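Local coordinates for protein putative acetyltransferase Ta0821 (Thermoplasma acidophilum DSM 1728, PDB 3C26) that is a putative GNAT-family acetyltransferase that probably transfers an acyl group, its substrate not being established, at residues V135-Y149 with L251-R265. Sequence-based numbering, arbitrary orientation.
With EDO (1,2-ethanediol), chain G; EDO (1,2-ethanediol), chain F; EDO (1,2-ethanediol), chain H.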
ATOM      1  N   VAL A 135     -19.987   0.721  -0.482  1.00 22.75           N
ATOM      2  CA  VAL A 135     -20.582  -0.509  -1.028  1.00 22.49           C
ATOM      3  C   VAL A 135     -21.204  -1.357   0.082  1.00 22.53           C
ATOM      4  O   VAL A 135     -22.283  -1.920  -0.073  1.00 22.71           O
ATOM      5  CB  VAL A 135     -19.673  -1.317  -2.028  1.00 21.73           C
ATOM      6  CG1 VAL A 135     -19.455  -0.503  -3.316  1.00 21.89           C
ATOM      7  CG2 VAL A 135     -18.328  -1.774  -1.406  1.00 24.44           C
ATOM      8  N   HIS A 136     -20.539  -1.409   1.216  1.00 23.17           N
ATOM      9  CA  HIS A 136     -21.002  -2.192   2.346  1.00 23.26           C
ATOM     10  C   HIS A 136     -22.313  -1.623   2.821  1.00 23.27           C
ATOM     11  O   HIS A 136     -23.305  -2.316   2.974  1.00 22.65           O
ATOM     12  CB  HIS A 136     -19.990  -2.144   3.501  1.00 24.20           C
ATOM     13  CG  HIS A 136     -20.418  -2.949   4.676  1.00 27.41           C
ATOM     14  ND1 HIS A 136     -21.114  -2.413   5.744  1.00 32.25           N
ATOM     15  CD2 HIS A 136     -20.332  -4.278   4.909  1.00 30.91           C
ATOM     16  CE1 HIS A 136     -21.392  -3.377   6.604  1.00 32.24           C
ATOM     17  NE2 HIS A 136     -20.927  -4.516   6.117  1.00 31.02           N
ATOM     18  N   ARG A 137     -22.294  -0.326   3.063  1.00 23.75           N
ATOM     19  CA  ARG A 137     -23.485   0.400   3.535  1.00 24.52           C
ATOM     20  C   ARG A 137     -24.684   0.216   2.609  1.00 25.01           C
ATOM     21  O   ARG A 137     -25.849   0.165   3.044  1.00 24.58           O
ATOM     22  CB  ARG A 137     -23.205   1.878   3.597  1.00 25.47           C
ATOM     23  CG  ARG A 137     -24.268   2.618   4.339  1.00 30.46           C
ATOM     24  CD  ARG A 137     -24.139   4.101   4.103  1.00 33.95           C
ATOM     25  NE  ARG A 137     -22.792   4.582   4.423  1.00 37.24           N
ATOM     26  N   LEU A 138     -24.380   0.089   1.325  1.00 24.13           N
ATOM     27  CA  LEU A 138     -25.436  -0.054   0.298  1.00 24.65           C
ATOM     28  C   LEU A 138     -25.931  -1.490   0.180  1.00 24.39           C
ATOM     29  O   LEU A 138     -26.938  -1.771  -0.487  1.00 26.87           O
ATOM     30  CB  LEU A 138     -24.972   0.494  -1.034  1.00 23.46           C
ATOM     31  CG  LEU A 138     -24.822   2.023  -1.147  1.00 25.72           C
ATOM     32  CD1 LEU A 138     -24.312   2.327  -2.521  1.00 23.53           C
ATOM     33  CD2 LEU A 138     -26.116   2.793  -0.901  1.00 26.30           C
ATOM     34  N   GLY A 139     -25.277  -2.395   0.895  1.00 23.77           N
ATOM     35  CA  GLY A 139     -25.735  -3.788   0.949  1.00 23.62           C
ATOM     36  C   GLY A 139     -25.039  -4.807   0.053  1.00 22.34           C
ATOM     37  O   GLY A 139     -25.511  -5.915  -0.179  1.00 23.17           O
ATOM     38  N   PHE A 140     -23.897  -4.407  -0.450  1.00 22.36           N
ATOM     39  CA  PHE A 140     -22.995  -5.314  -1.141  1.00 21.04           C
ATOM     40  C   PHE A 140     -22.212  -6.114  -0.087  1.00 20.94           C
ATOM     41  O   PHE A 140     -22.036  -5.679   1.042  1.00 18.18           O
ATOM     42  CB  PHE A 140     -21.979  -4.541  -1.954  1.00 21.61           C
ATOM     43  CG  PHE A 140     -22.515  -3.885  -3.197  1.00 20.35           C
ATOM     44  CD1 PHE A 140     -23.277  -2.748  -3.130  1.00 23.85           C
ATOM     45  CD2 PHE A 140     -22.165  -4.367  -4.444  1.00 23.76           C
ATOM     46  CE1 PHE A 140     -23.715  -2.119  -4.274  1.00 23.63           C
ATOM     47  CE2 PHE A 140     -22.598  -3.740  -5.602  1.00 21.87           C
ATOM     48  CZ  PHE A 140     -23.399  -2.604  -5.497  1.00 22.83           C
ATOM     49  N   HIS A 141     -21.761  -7.289  -0.490  1.00 21.37           N
ATOM     50  CA  HIS A 141     -20.860  -8.119   0.314  1.00 22.72           C
ATOM     51  C   HIS A 141     -19.706  -8.620  -0.534  1.00 23.02           C
ATOM     52  O   HIS A 141     -19.862  -8.879  -1.696  1.00 22.02           O
ATOM     53  CB  HIS A 141     -21.596  -9.276   1.004  1.00 23.98           C
ATOM     54  CG  HIS A 141     -22.569  -9.987   0.120  1.00 28.15           C
ATOM     55  ND1 HIS A 141     -23.923  -9.693   0.125  1.00 31.96           N
ATOM     56  CD2 HIS A 141     -22.393 -10.979  -0.790  1.00 28.74           C
ATOM     57  CE1 HIS A 141     -24.530 -10.457  -0.772  1.00 34.19           C
ATOM     58  NE2 HIS A 141     -23.626 -11.251  -1.330  1.00 30.68           N
ATOM     59  N   GLN A 142     -18.515  -8.640   0.043  1.00 23.52           N
ATOM     60  CA  GLN A 142     -17.333  -9.128  -0.664  1.00 24.14           C
ATOM     61  C   GLN A 142     -17.433 -10.605  -1.028  1.00 24.63           C
ATOM     62  O   GLN A 142     -17.706 -11.435  -0.170  1.00 24.46           O
ATOM     63  CB  GLN A 142     -16.078  -8.940   0.163  1.00 24.67           C
ATOM     64  CG  GLN A 142     -14.827  -9.077  -0.675  1.00 25.52           C
ATOM     65  CD  GLN A 142     -13.576  -8.682   0.072  1.00 25.99           C
ATOM     66  OE1 GLN A 142     -13.497  -7.610   0.660  1.00 29.86           O
ATOM     67  NE2 GLN A 142     -12.588  -9.538   0.030  1.00 26.09           N
ATOM     68  N   VAL A 143     -17.175 -10.935  -2.295  1.00 23.96           N
ATOM     69  CA  VAL A 143     -17.286 -12.331  -2.733  1.00 23.24           C
ATOM     70  C   VAL A 143     -15.958 -12.904  -3.215  1.00 23.51           C
ATOM     71  O   VAL A 143     -15.773 -14.126  -3.305  1.00 22.62           O
ATOM     72  CB  VAL A 143     -18.382 -12.501  -3.867  1.00 23.81           C
ATOM     73  CG1 VAL A 143     -19.775 -12.112  -3.364  1.00 23.62           C
ATOM     74  CG2 VAL A 143     -18.030 -11.682  -5.131  1.00 22.41           C
ATOM     75  N   GLU A 144     -15.034 -12.029  -3.569  1.00 22.23           N
ATOM     76  CA  GLU A 144     -13.720 -12.494  -4.000  1.00 22.26           C
ATOM     77  C   GLU A 144     -12.634 -11.436  -3.819  1.00 22.39           C
ATOM     78  O   GLU A 144     -12.913 -10.246  -3.628  1.00 21.28           O
ATOM     79  CB  GLU A 144     -13.802 -13.041  -5.452  1.00 20.82           C
ATOM     80  CG  GLU A 144     -12.550 -13.818  -6.025  1.00 22.86           C
ATOM     81  CD  GLU A 144     -12.018 -14.957  -5.167  1.00 24.11           C
ATOM     82  OE1 GLU A 144     -11.260 -14.738  -4.182  1.00 26.36           O
ATOM     83  OE2 GLU A 144     -12.391 -16.112  -5.455  1.00 26.62           O
ATOM     84  N   GLU A 145     -11.383 -11.871  -3.924  1.00 22.55           N
ATOM     85  CA  GLU A 145     -10.278 -10.932  -3.773  1.00 23.26           C
ATOM     86  C   GLU A 145      -9.065 -11.373  -4.579  1.00 22.87           C
ATOM     87  O   GLU A 145      -8.745 -12.567  -4.625  1.00 22.76           O
ATOM     88  CB  GLU A 145      -9.978 -10.820  -2.258  1.00 24.42           C
ATOM     89  CG  GLU A 145      -8.609 -10.495  -1.872  1.00 27.48           C
ATOM     90  CD  GLU A 145      -8.512 -10.091  -0.413  1.00 29.75           C
ATOM     91  OE1 GLU A 145      -8.821 -10.898   0.497  1.00 35.65           O
ATOM     92  OE2 GLU A 145      -8.131  -8.953  -0.180  1.00 32.63           O
ATOM     93  N   TYR A 146      -8.419 -10.396  -5.228  1.00 22.51           N
ATOM     94  CA  TYR A 146      -7.232 -10.606  -6.086  1.00 22.08           C
ATOM     95  C   TYR A 146      -6.039  -9.767  -5.639  1.00 22.14           C
ATOM     96  O   TYR A 146      -5.880  -8.620  -6.080  1.00 22.20           O
ATOM     97  CB  TYR A 146      -7.504 -10.270  -7.572  1.00 21.81           C
ATOM     98  CG  TYR A 146      -8.375 -11.268  -8.275  1.00 22.92           C
ATOM     99  CD1 TYR A 146      -9.713 -11.415  -7.924  1.00 22.91           C
ATOM    100  CD2 TYR A 146      -7.875 -12.071  -9.289  1.00 21.77           C
ATOM    101  CE1 TYR A 146     -10.526 -12.363  -8.547  1.00 24.17           C
ATOM    102  CE2 TYR A 146      -8.685 -13.020  -9.934  1.00 22.95           C
ATOM    103  CZ  TYR A 146     -10.003 -13.152  -9.555  1.00 24.05           C
ATOM    104  OH  TYR A 146     -10.794 -14.059 -10.187  1.00 24.09           O
ATOM    105  N   PRO A 147      -5.182 -10.331  -4.769  1.00 22.50           N
ATOM    106  CA  PRO A 147      -3.962  -9.644  -4.389  1.00 22.21           C
ATOM    107  C   PRO A 147      -3.179  -9.205  -5.619  1.00 22.24           C
ATOM    108  O   PRO A 147      -3.184  -9.884  -6.631  1.00 20.97           O
ATOM    109  CB  PRO A 147      -3.190 -10.708  -3.610  1.00 22.79           C
ATOM    110  CG  PRO A 147      -4.141 -11.586  -3.109  1.00 23.54           C
ATOM    111  CD  PRO A 147      -5.324 -11.604  -4.050  1.00 22.54           C
ATOM    112  N   ILE A 148      -2.539  -8.044  -5.511  1.00 22.40           N
ATOM    113  CA  ILE A 148      -1.850  -7.382  -6.639  1.00 22.52           C
ATOM    114  C   ILE A 148      -0.329  -7.415  -6.522  1.00 23.53           C
ATOM    115  O   ILE A 148       0.210  -7.024  -5.521  1.00 24.95           O
ATOM    116  CB  ILE A 148      -2.250  -5.917  -6.691  1.00 22.50           C
ATOM    117  CG1 ILE A 148      -3.770  -5.742  -6.926  1.00 22.90           C
ATOM    118  CG2 ILE A 148      -1.463  -5.201  -7.804  1.00 20.62           C
ATOM    119  CD1 ILE A 148      -4.290  -4.277  -6.746  1.00 22.21           C
ATOM    120  N   TYR A 149       0.340  -7.878  -7.564  1.00 24.18           N
ATOM    121  CA  TYR A 149       1.809  -8.015  -7.624  1.00 24.08           C
ATOM    122  C   TYR A 149       2.310  -7.268  -8.805  1.00 23.45           C
ATOM    123  O   TYR A 149       1.969  -7.598  -9.931  1.00 23.30           O
ATOM    124  CB  TYR A 149       2.219  -9.491  -7.777  1.00 25.25           C
ATOM    125  CG  TYR A 149       1.599 -10.359  -6.731  1.00 25.79           C
ATOM    126  CD1 TYR A 149       0.284 -10.792  -6.856  1.00 27.89           C
ATOM    127  CD2 TYR A 149       2.299 -10.683  -5.560  1.00 28.98           C
ATOM    128  CE1 TYR A 149      -0.323 -11.566  -5.857  1.00 26.53           C
ATOM    129  CE2 TYR A 149       1.711 -11.423  -4.581  1.00 28.91           C
ATOM    130  CZ  TYR A 149       0.397 -11.889  -4.745  1.00 29.91           C
ATOM    131  OH  TYR A 149      -0.194 -12.633  -3.738  1.00 30.69           O
ATOM    132  N   LEU A 251       2.111 -18.008  -2.851  1.00 28.90           N
ATOM    133  CA  LEU A 251       3.197 -17.212  -3.448  1.00 28.04           C
ATOM    134  C   LEU A 251       4.149 -16.685  -2.352  1.00 28.40           C
ATOM    135  O   LEU A 251       3.713 -16.419  -1.248  1.00 28.53           O
ATOM    136  CB  LEU A 251       2.628 -16.028  -4.249  1.00 27.98           C
ATOM    137  CG  LEU A 251       1.924 -16.338  -5.567  1.00 28.10           C
ATOM    138  CD1 LEU A 251       1.264 -15.064  -6.156  1.00 27.62           C
ATOM    139  CD2 LEU A 251       2.847 -16.968  -6.585  1.00 24.87           C
ATOM    140  N   PRO A 252       5.454 -16.520  -2.650  1.00 28.71           N
ATOM    141  CA  PRO A 252       6.377 -15.976  -1.617  1.00 28.75           C
ATOM    142  C   PRO A 252       6.176 -14.511  -1.240  1.00 28.97           C
ATOM    143  O   PRO A 252       6.355 -14.126  -0.103  1.00 29.97           O
ATOM    144  CB  PRO A 252       7.768 -16.107  -2.265  1.00 28.37           C
ATOM    145  CG  PRO A 252       7.526 -16.313  -3.708  1.00 28.97           C
ATOM    146  CD  PRO A 252       6.202 -17.079  -3.784  1.00 29.06           C
ATOM    147  N   TYR A 253       5.836 -13.689  -2.196  1.00 29.70           N
ATOM    148  CA  TYR A 253       5.671 -12.269  -1.941  1.00 30.27           C
ATOM    149  C   TYR A 253       4.350 -12.074  -1.264  1.00 29.75           C
ATOM    150  O   TYR A 253       3.372 -12.719  -1.603  1.00 28.75           O
ATOM    151  CB  TYR A 253       5.622 -11.468  -3.233  1.00 31.86           C
ATOM    152  CG  TYR A 253       6.205 -12.178  -4.397  1.00 35.12           C
ATOM    153  CD1 TYR A 253       5.417 -13.033  -5.161  1.00 38.81           C
ATOM    154  CD2 TYR A 253       7.535 -12.031  -4.732  1.00 39.96           C
ATOM    155  CE1 TYR A 253       5.925 -13.721  -6.223  1.00 41.84           C
ATOM    156  CE2 TYR A 253       8.059 -12.727  -5.820  1.00 42.46           C
ATOM    157  CZ  TYR A 253       7.241 -13.561  -6.556  1.00 43.93           C
ATOM    158  OH  TYR A 253       7.741 -14.260  -7.635  1.00 49.46           O
ATOM    159  N   VAL A 254       4.345 -11.183  -0.290  1.00 29.36           N
ATOM    160  CA  VAL A 254       3.134 -10.767   0.378  1.00 29.77           C
ATOM    161  C   VAL A 254       2.710  -9.393  -0.176  1.00 30.69           C
ATOM    162  O   VAL A 254       3.396  -8.403   0.054  1.00 29.78           O
ATOM    163  CB  VAL A 254       3.372 -10.628   1.854  1.00 29.45           C
ATOM    164  CG1 VAL A 254       2.128 -10.101   2.559  1.00 30.19           C
ATOM    165  CG2 VAL A 254       3.836 -11.953   2.433  1.00 30.77           C
ATOM    166  N   PRO A 255       1.570  -9.324  -0.897  1.00 31.67           N
ATOM    167  CA  PRO A 255       1.163  -8.038  -1.429  1.00 31.74           C
ATOM    168  C   PRO A 255       0.615  -7.095  -0.362  1.00 30.08           C
ATOM    169  O   PRO A 255       0.110  -7.514   0.670  1.00 30.50           O
ATOM    170  CB  PRO A 255       0.060  -8.425  -2.401  1.00 32.49           C
ATOM    171  CG  PRO A 255      -0.654  -9.529  -1.629  1.00 33.20           C
ATOM    172  CD  PRO A 255       0.452 -10.294  -0.927  1.00 33.19           C
ATOM    173  N   ALA A 256       0.750  -5.819  -0.642  1.00 28.75           N
ATOM    174  CA  ALA A 256       0.287  -4.772   0.234  1.00 27.63           C
ATOM    175  C   ALA A 256      -1.171  -4.497  -0.035  1.00 27.40           C
ATOM    176  O   ALA A 256      -1.891  -4.004   0.827  1.00 27.77           O
ATOM    177  CB  ALA A 256       1.085  -3.520   0.032  1.00 28.33           C
ATOM    178  N   SER A 257      -1.637  -4.879  -1.202  1.00 25.94           N
ATOM    179  CA  SER A 257      -3.011  -4.614  -1.498  1.00 26.13           C
ATOM    180  C   SER A 257      -3.628  -5.584  -2.472  1.00 24.65           C
ATOM    181  O   SER A 257      -2.961  -6.401  -3.065  1.00 22.28           O
ATOM    182  CB  SER A 257      -3.166  -3.187  -2.029  1.00 27.42           C
ATOM    183  OG  SER A 257      -2.707  -3.091  -3.366  1.00 30.35           O
ATOM    184  N   SER A 258      -4.932  -5.456  -2.592  1.00 23.24           N
ATOM    185  CA  SER A 258      -5.725  -6.331  -3.440  1.00 24.22           C
ATOM    186  C   SER A 258      -6.892  -5.634  -4.140  1.00 23.78           C
ATOM    187  O   SER A 258      -7.321  -4.527  -3.778  1.00 22.76           O
ATOM    188  CB  SER A 258      -6.252  -7.546  -2.652  1.00 24.46           C
ATOM    189  OG  SER A 258      -7.357  -7.273  -1.806  1.00 26.04           O
ATOM    190  N   LEU A 259      -7.327  -6.285  -5.203  1.00 23.05           N
ATOM    191  CA  LEU A 259      -8.556  -5.899  -5.909  1.00 22.88           C
ATOM    192  C   LEU A 259      -9.679  -6.812  -5.446  1.00 22.98           C
ATOM    193  O   LEU A 259      -9.711  -8.004  -5.727  1.00 23.12           O
ATOM    194  CB  LEU A 259      -8.420  -5.973  -7.431  1.00 23.08           C
ATOM    195  CG  LEU A 259      -9.607  -5.332  -8.168  1.00 23.00           C
ATOM    196  CD1 LEU A 259      -9.613  -3.820  -7.904  1.00 18.53           C
ATOM    197  CD2 LEU A 259      -9.554  -5.626  -9.652  1.00 22.20           C
ATOM    198  N   THR A 260     -10.625  -6.219  -4.755  1.00 22.20           N
ATOM    199  CA  THR A 260     -11.720  -6.962  -4.175  1.00 21.69           C
ATOM    200  C   THR A 260     -12.955  -6.848  -5.017  1.00 21.44           C
ATOM    201  O   THR A 260     -13.161  -5.833  -5.689  1.00 20.29           O
ATOM    202  CB  THR A 260     -12.028  -6.449  -2.722  1.00 22.55           C
ATOM    203  OG1 THR A 260     -12.622  -5.145  -2.762  1.00 22.61           O
ATOM    204  CG2 THR A 260     -10.744  -6.425  -1.845  1.00 22.92           C
ATOM    205  N   VAL A 261     -13.747  -7.921  -4.973  1.00 20.21           N
ATOM    206  CA  VAL A 261     -15.046  -8.028  -5.667  1.00 20.55           C
ATOM    207  C   VAL A 261     -16.222  -8.112  -4.690  1.00 19.57           C
ATOM    208  O   VAL A 261     -16.311  -8.973  -3.814  1.00 20.23           O
ATOM    209  CB  VAL A 261     -15.085  -9.248  -6.674  1.00 20.42           C
ATOM    210  CG1 VAL A 261     -16.393  -9.270  -7.505  1.00 19.37           C
ATOM    211  CG2 VAL A 261     -13.868  -9.237  -7.542  1.00 21.60           C
ATOM    212  N   TRP A 262     -17.110  -7.147  -4.874  1.00 19.45           N
ATOM    213  CA  TRP A 262     -18.367  -7.001  -4.135  1.00 19.45           C
ATOM    214  C   TRP A 262     -19.599  -7.296  -4.994  1.00 19.34           C
ATOM    215  O   TRP A 262     -19.647  -7.001  -6.188  1.00 20.20           O
ATOM    216  CB  TRP A 262     -18.437  -5.597  -3.544  1.00 20.48           C
ATOM    217  CG  TRP A 262     -17.383  -5.381  -2.484  1.00 22.47           C
ATOM    218  CD1 TRP A 262     -16.038  -5.279  -2.697  1.00 20.54           C
ATOM    219  CD2 TRP A 262     -17.569  -5.294  -1.058  1.00 23.90           C
ATOM    220  NE1 TRP A 262     -15.373  -5.110  -1.502  1.00 22.40           N
ATOM    221  CE2 TRP A 262     -16.283  -5.126  -0.478  1.00 21.39           C
ATOM    222  CE3 TRP A 262     -18.686  -5.326  -0.216  1.00 24.59           C
ATOM    223  CZ2 TRP A 262     -16.094  -4.975   0.886  1.00 21.47           C
ATOM    224  CZ3 TRP A 262     -18.496  -5.201   1.158  1.00 22.75           C
ATOM    225  CH2 TRP A 262     -17.212  -5.030   1.700  1.00 22.67           C
ATOM    226  N   GLU A 263     -20.578  -7.912  -4.360  1.00 19.05           N
ATOM    227  CA  GLU A 263     -21.836  -8.235  -4.973  1.00 19.47           C
ATOM    228  C   GLU A 263     -23.056  -7.842  -4.132  1.00 20.07           C
ATOM    229  O   GLU A 263     -23.097  -7.928  -2.880  1.00 20.38           O
ATOM    230  CB  GLU A 263     -21.865  -9.745  -5.368  1.00 18.82           C
ATOM    231  CG  GLU A 263     -23.109 -10.232  -6.066  1.00 20.92           C
ATOM    232  CD  GLU A 263     -23.011 -11.732  -6.376  1.00 26.46           C
ATOM    233  OE1 GLU A 263     -22.165 -12.096  -7.205  1.00 28.06           O
ATOM    234  OE2 GLU A 263     -23.728 -12.547  -5.746  1.00 27.94           O
ATOM    235  N   TYR A 264     -24.007  -7.316  -4.886  1.00 20.90           N
ATOM    236  CA  TYR A 264     -25.323  -6.870  -4.445  1.00 20.83           C
ATOM    237  C   TYR A 264     -26.393  -7.782  -5.096  1.00 22.86           C
ATOM    238  O   TYR A 264     -26.376  -8.067  -6.310  1.00 21.60           O
ATOM    239  CB  TYR A 264     -25.568  -5.440  -4.869  1.00 20.39           C
ATOM    240  CG  TYR A 264     -26.940  -4.883  -4.486  1.00 21.13           C
ATOM    241  CD1 TYR A 264     -28.086  -5.230  -5.211  1.00 22.49           C
ATOM    242  CD2 TYR A 264     -27.091  -4.055  -3.371  1.00 19.61           C
ATOM    243  CE1 TYR A 264     -29.342  -4.722  -4.846  1.00 20.66           C
ATOM    244  CE2 TYR A 264     -28.320  -3.562  -3.003  1.00 24.58           C
ATOM    245  CZ  TYR A 264     -29.448  -3.896  -3.754  1.00 24.09           C
ATOM    246  OH  TYR A 264     -30.679  -3.417  -3.348  1.00 24.06           O
ATOM    247  N   ARG A 265     -27.316  -8.236  -4.258  1.00 23.34           N
ATOM    248  CA  ARG A 265     -28.448  -9.072  -4.715  1.00 24.98           C
ATOM    249  C   ARG A 265     -29.784  -8.397  -4.504  1.00 24.60           C
ATOM    250  O   ARG A 265     -30.075  -7.962  -3.422  1.00 25.67           O
ATOM    251  CB  ARG A 265     -28.490 -10.355  -3.908  1.00 25.89           C
ATOM    252  CG  ARG A 265     -27.332 -11.294  -4.166  1.00 29.85           C
ATOM    253  CD  ARG A 265     -27.613 -12.158  -5.375  1.00 36.22           C
ATOM    254  NE  ARG A 265     -27.307 -13.578  -5.147  1.00 38.19           N
ATOM    255  CZ  ARG A 265     -28.209 -14.561  -5.167  1.00 37.92           C
ATOM    256  NH1 ARG A 265     -29.493 -14.333  -5.430  1.00 40.12           N
ATOM    257  NH2 ARG A 265     -27.812 -15.796  -4.966  1.00 37.53           N
TER
HETATM  258  C1  EDO G 271     -19.414  -8.597   3.364  1.00 40.31           C
HETATM  259  O1  EDO G 271     -18.071  -8.192   3.086  1.00 36.28           O
HETATM  260  C2  EDO G 271     -19.909  -8.008   4.679  1.00 41.90           C
HETATM  261  O2  EDO G 271     -21.321  -7.704   4.598  1.00 46.42           O
HETATM  262  C1  EDO F 270      -4.088  -9.691   0.864  1.00 43.72           C
HETATM  263  O1  EDO F 270      -5.331 -10.180   0.321  1.00 43.68           O
HETATM  264  C2  EDO F 270      -3.728  -8.287   0.365  1.00 42.87           C
HETATM  265  O2  EDO F 270      -4.244  -7.280   1.247  1.00 42.22           O
HETATM  266  C1  EDO H 272      -3.321  -1.914   2.459  1.00 43.64           C
HETATM  267  O1  EDO H 272      -2.727  -1.483   1.222  1.00 43.81           O
HETATM  268  C2  EDO H 272      -4.817  -2.076   2.276  1.00 42.66           C
HETATM  269  O2  EDO H 272      -4.919  -3.230   1.471  1.00 41.66           O
HETATM  270  O   HOH W   1     -27.231  -7.712  -1.379  1.00 22.74           O
HETATM  271  O   HOH W   2      -0.054  -5.011  -3.576  1.00 31.30           O
HETATM  272  O   HOH W   3       1.027 -13.797  -1.692  1.00 21.89           O
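Val261 O is gripped by two backbone amides, Val143 N at 2.6 Å and, more weakly, Glu144 N at 3.3 Å. This is a classic beta bulge in strand 141-149, which pairs antiparallel with strand 258-265. The Val143 bond is nearly straight at the hydrogen, 170°. Val261 N returns a bond to Glu144 O. Strand 258-265 lies between strand 119-125 and the bulged strand, consistent with an extension of the GNAT-type sheet. On one side of the pair the Trp262 indole is sandwiched. Val135 CG2, from the end of helix 129-138, sits over one face, 3.9 Å from the centroid of the five-membered ring. Gln142 N and CB lie over the opposite face. CG of Trp262 is turned anti to its carbonyl carbon (chi1 -66°), which lays the ring between helix and strand. Without the indole, as with an alanine here, Val135 CG2 and Gln142 CB would probably lose the ring they pack on, and a gap is likely to open between helix and strand. Nearby, Tyr264 CB stands over the centre of the Phe140 ring, 3.5 Å from its centroid. Glu263 O lies above the middle of the His141 ring while accepting the bond from His141 N. The Glu263 carboxylate itself is salt-bridged to Arg121. Further along, Tyr149 is held between Leu251 CD1 on one face and Pro255 CB on the other. Leu251 O also bonds Gln152 of the second subunit. A water links Tyr149 OH to Tyr253 O.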